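Local coordinates for protein yeast Cdc13 OB4 (Candida glabrata, PDB 3RMH) that forms, as the OB4 domain of the telomere protein Cdc13, an OB-fold dimer, within a longer protein that probably binds telomeric DNA, at residues Asn33-Asp38 with Asn97-Leu102. The protein carries 2 engineered substitutions. Sequence-based numbering, arbitrary orientation.
Sequences NVYIID and NETSRL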
ATOM      1  N   ASN B  33     -18.972   2.409  -0.725  1.00 29.54           N
ATOM      2  CA  ASN B  33     -19.345   2.756   0.642  1.00 21.74           C
ATOM      3  C   ASN B  33     -18.517   1.899   1.575  1.00 29.69           C
ATOM      4  O   ASN B  33     -18.787   0.706   1.738  1.00 30.14           O
ATOM      5  CB  ASN B  33     -20.854   2.554   0.871  1.00 27.10           C
ATOM      6  CG  ASN B  33     -21.683   3.573   0.125  1.00 43.63           C
ATOM      7  OD1 ASN B  33     -21.793   4.727   0.547  1.00 48.45           O
ATOM      8  ND2 ASN B  33     -22.256   3.163  -1.004  1.00 55.21           N
ATOM      9  N   VAL B  34     -17.484   2.495   2.163  1.00 25.07           N
ATOM     10  CA  VAL B  34     -16.441   1.705   2.791  1.00 24.00           C
ATOM     11  C   VAL B  34     -15.963   2.318   4.084  1.00 25.96           C
ATOM     12  O   VAL B  34     -16.189   3.501   4.327  1.00 25.33           O
ATOM     13  CB  VAL B  34     -15.245   1.525   1.828  1.00 25.53           C
ATOM     14  CG1 VAL B  34     -15.632   0.580   0.713  1.00 27.17           C
ATOM     15  CG2 VAL B  34     -14.815   2.877   1.252  1.00 21.72           C
ATOM     16  N   TYR B  35     -15.305   1.507   4.908  1.00 23.31           N
ATOM     17  CA  TYR B  35     -14.748   1.981   6.173  1.00 21.99           C
ATOM     18  C   TYR B  35     -13.363   2.521   5.970  1.00 22.88           C
ATOM     19  O   TYR B  35     -12.523   1.838   5.393  1.00 23.57           O
ATOM     20  CB  TYR B  35     -14.661   0.844   7.180  1.00 26.40           C
ATOM     21  CG  TYR B  35     -16.009   0.362   7.629  1.00 26.60           C
ATOM     22  CD1 TYR B  35     -16.638   0.941   8.722  1.00 31.02           C
ATOM     23  CD2 TYR B  35     -16.661  -0.657   6.958  1.00 31.61           C
ATOM     24  CE1 TYR B  35     -17.882   0.509   9.145  1.00 39.43           C
ATOM     25  CE2 TYR B  35     -17.914  -1.095   7.372  1.00 33.25           C
ATOM     26  CZ  TYR B  35     -18.512  -0.509   8.468  1.00 41.52           C
ATOM     27  OH  TYR B  35     -19.752  -0.944   8.884  1.00 45.07           O
ATOM     28  N   ILE B  36     -13.108   3.725   6.464  1.00 22.13           N
ATOM     29  CA  ILE B  36     -11.735   4.254   6.462  1.00 19.67           C
ATOM     30  C   ILE B  36     -11.035   3.704   7.688  1.00 25.99           C
ATOM     31  O   ILE B  36     -11.476   3.943   8.806  1.00 26.62           O
ATOM     32  CB  ILE B  36     -11.739   5.796   6.524  1.00 25.27           C
ATOM     33  CG1 ILE B  36     -12.355   6.369   5.238  1.00 27.05           C
ATOM     34  CG2 ILE B  36     -10.325   6.314   6.797  1.00 25.99           C
ATOM     35  CD1 ILE B  36     -12.545   7.863   5.221  1.00 27.42           C
ATOM     36  N   ILE B  37      -9.946   2.965   7.505  1.00 23.55           N
ATOM     37  CA  ILE B  37      -9.279   2.373   8.667  1.00 29.54           C
ATOM     38  C   ILE B  37      -7.902   2.941   8.978  1.00 34.00           C
ATOM     39  O   ILE B  37      -7.358   2.692  10.038  1.00 32.15           O
ATOM     40  CB  ILE B  37      -9.158   0.857   8.540  1.00 28.59           C
ATOM     41  CG1 ILE B  37      -8.441   0.503   7.232  1.00 31.61           C
ATOM     42  CG2 ILE B  37     -10.541   0.224   8.624  1.00 33.76           C
ATOM     43  CD1 ILE B  37      -8.095  -0.953   7.118  1.00 38.14           C
ATOM     44  N   ASP B  38      -7.319   3.686   8.051  1.00 28.20           N
ATOM     45  CA  ASP B  38      -6.022   4.290   8.328  1.00 28.37           C
ATOM     46  C   ASP B  38      -5.861   5.474   7.414  1.00 25.37           C
ATOM     47  O   ASP B  38      -6.321   5.456   6.273  1.00 23.84           O
ATOM     48  CB  ASP B  38      -4.889   3.273   8.092  1.00 30.15           C
ATOM     49  CG  ASP B  38      -3.612   3.624   8.843  1.00 47.06           C
ATOM     50  OD1 ASP B  38      -3.638   4.532   9.697  1.00 52.64           O
ATOM     51  OD2 ASP B  38      -2.576   2.973   8.593  1.00 56.09           O
ATOM     52  N   ASN B  97     -12.857   4.183  11.184  1.00 27.88           N
ATOM     53  CA  ASN B  97     -13.718   3.065  11.548  1.00 33.16           C
ATOM     54  C   ASN B  97     -15.206   3.356  11.392  1.00 34.88           C
ATOM     55  O   ASN B  97     -16.036   2.791  12.104  1.00 29.66           O
ATOM     56  CB  ASN B  97     -13.389   2.601  12.968  1.00 41.87           C
ATOM     57  CG  ASN B  97     -11.925   2.258  13.128  1.00 47.77           C
ATOM     58  OD1 ASN B  97     -11.320   1.631  12.251  1.00 40.66           O
ATOM     59  ND2 ASN B  97     -11.335   2.687  14.234  1.00 58.19           N
ATOM     60  N   GLU B  98     -15.529   4.260  10.465  1.00 30.24           N
ATOM     61  CA  GLU B  98     -16.897   4.550  10.060  1.00 33.81           C
ATOM     62  C   GLU B  98     -16.959   4.508   8.541  1.00 28.56           C
ATOM     63  O   GLU B  98     -15.933   4.672   7.883  1.00 28.67           O
ATOM     64  CB  GLU B  98     -17.317   5.940  10.538  1.00 36.28           C
ATOM     65  CG  GLU B  98     -17.179   6.164  12.056  1.00 43.18           C
ATOM     66  CD  GLU B  98     -18.177   5.363  12.884  1.00 47.88           C
ATOM     67  OE1 GLU B  98     -19.126   4.789  12.311  1.00 51.98           O
ATOM     68  OE2 GLU B  98     -18.008   5.309  14.118  1.00 49.94           O
ATOM     69  N   THR B  99     -18.150   4.325   7.980  1.00 25.37           N
ATOM     70  CA  THR B  99     -18.293   4.305   6.515  1.00 27.27           C
ATOM     71  C   THR B  99     -18.375   5.696   5.907  1.00 26.92           C
ATOM     72  O   THR B  99     -19.030   6.576   6.454  1.00 28.97           O
ATOM     73  CB  THR B  99     -19.556   3.547   6.056  1.00 37.36           C
ATOM     74  OG1 THR B  99     -20.722   4.186   6.591  1.00 47.43           O
ATOM     75  CG2 THR B  99     -19.522   2.105   6.516  1.00 48.40           C
ATOM     76  N   SER B 100     -17.728   5.874   4.753  1.00 21.21           N
ATOM     77  CA  SER B 100     -17.861   7.073   3.946  1.00 25.65           C
ATOM     78  C   SER B 100     -18.110   6.607   2.522  1.00 22.89           C
ATOM     79  O   SER B 100     -17.716   5.506   2.146  1.00 30.40           O
ATOM     80  CB  SER B 100     -16.571   7.914   3.983  1.00 30.78           C
ATOM     81  OG  SER B 100     -16.367   8.497   5.260  1.00 31.74           O
ATOM     82  N   ARG B 101     -18.772   7.432   1.728  1.00 21.05           N
ATOM     83  CA  ARG B 101     -18.957   7.107   0.323  1.00 22.93           C
ATOM     84  C   ARG B 101     -17.891   7.825  -0.472  1.00 26.88           C
ATOM     85  O   ARG B 101     -17.730   9.042  -0.345  1.00 25.64           O
ATOM     86  CB  ARG B 101     -20.342   7.539  -0.148  1.00 28.43           C
ATOM     87  CG  ARG B 101     -20.611   7.263  -1.634  1.00 37.90           C
ATOM     88  CD  ARG B 101     -22.083   7.505  -1.960  1.00 45.60           C
ATOM     89  NE  ARG B 101     -22.365   7.475  -3.395  1.00 49.77           N
ATOM     90  CZ  ARG B 101     -22.082   8.465  -4.239  1.00 56.38           C
ATOM     91  NH1 ARG B 101     -21.492   9.570  -3.800  1.00 63.16           N
ATOM     92  NH2 ARG B 101     -22.386   8.350  -5.525  1.00 52.97           N
ATOM     93  N   LEU B 102     -17.149   7.062  -1.278  1.00 22.55           N
ATOM     94  CA  LEU B 102     -16.093   7.610  -2.110  1.00 19.42           C
ATOM     95  C   LEU B 102     -16.366   7.186  -3.545  1.00 26.97           C
ATOM     96  O   LEU B 102     -16.992   6.152  -3.788  1.00 27.25           O
ATOM     97  CB  LEU B 102     -14.742   7.030  -1.707  1.00 20.27           C
ATOM     98  CG  LEU B 102     -14.271   7.295  -0.282  1.00 28.00           C
ATOM     99  CD1 LEU B 102     -13.027   6.475  -0.003  1.00 28.61           C
ATOM    100  CD2 LEU B 102     -14.005   8.771  -0.113  1.00 31.51           C
TER
HETATM  101  O   HOH W   1      -8.884   0.804  12.041  1.00 53.80           O
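Val34 and Ser100 form a hydrogen-bonded antiparallel pair. Val34 N donates to Ser100 O at 3.0 Å, and Ser100 N returns a bond to Val34 O at 2.9 Å. Ile36 N reaches Glu98 O in a weak bond of 3.3 Å. Asn97, in the turn before the strand, donates from N to Ile36 O at 2.8 Å. One water then donates to both Ile37 O and Asn97 OD1, linking the two segments beyond the last backbone bond. CA-H...O contacts, such as Thr99 CA to Val34 O, lie between the amide bonds. The contact joins strands 28-42 and 99-108 of the curled OB-fold sheet. Strand 46-52 lines the other edge of 28-42, and Ile37 packs on Ile114 of the second subunit. Asn33, Tyr35, Thr99 and Arg101 share one sheet face. There Thr99 CG2, anti to its carbonyl carbon (OG1 at chi1 61°), is set over the Tyr35 ring in a CH-pi contact, 3.5 Å from the centroid and shifted toward CZ and CE1. The two side chains lie side by side, pointing the same way. Asn97 C lies at the ring edge. Asn33 OD1 lies 3.2 Å from Arg101 CB and also near CG, where the arginine's extended run to NE begins. Val34 and Ser100 point to the opposite face. Val34 CG2 meets Leu102 CD1 at 4.2 Å, and Ile36 CD1 approaches Ser100 OG; all four residues are buried. Helix 124-134 covers Ser100 through Leu127 and Gln130.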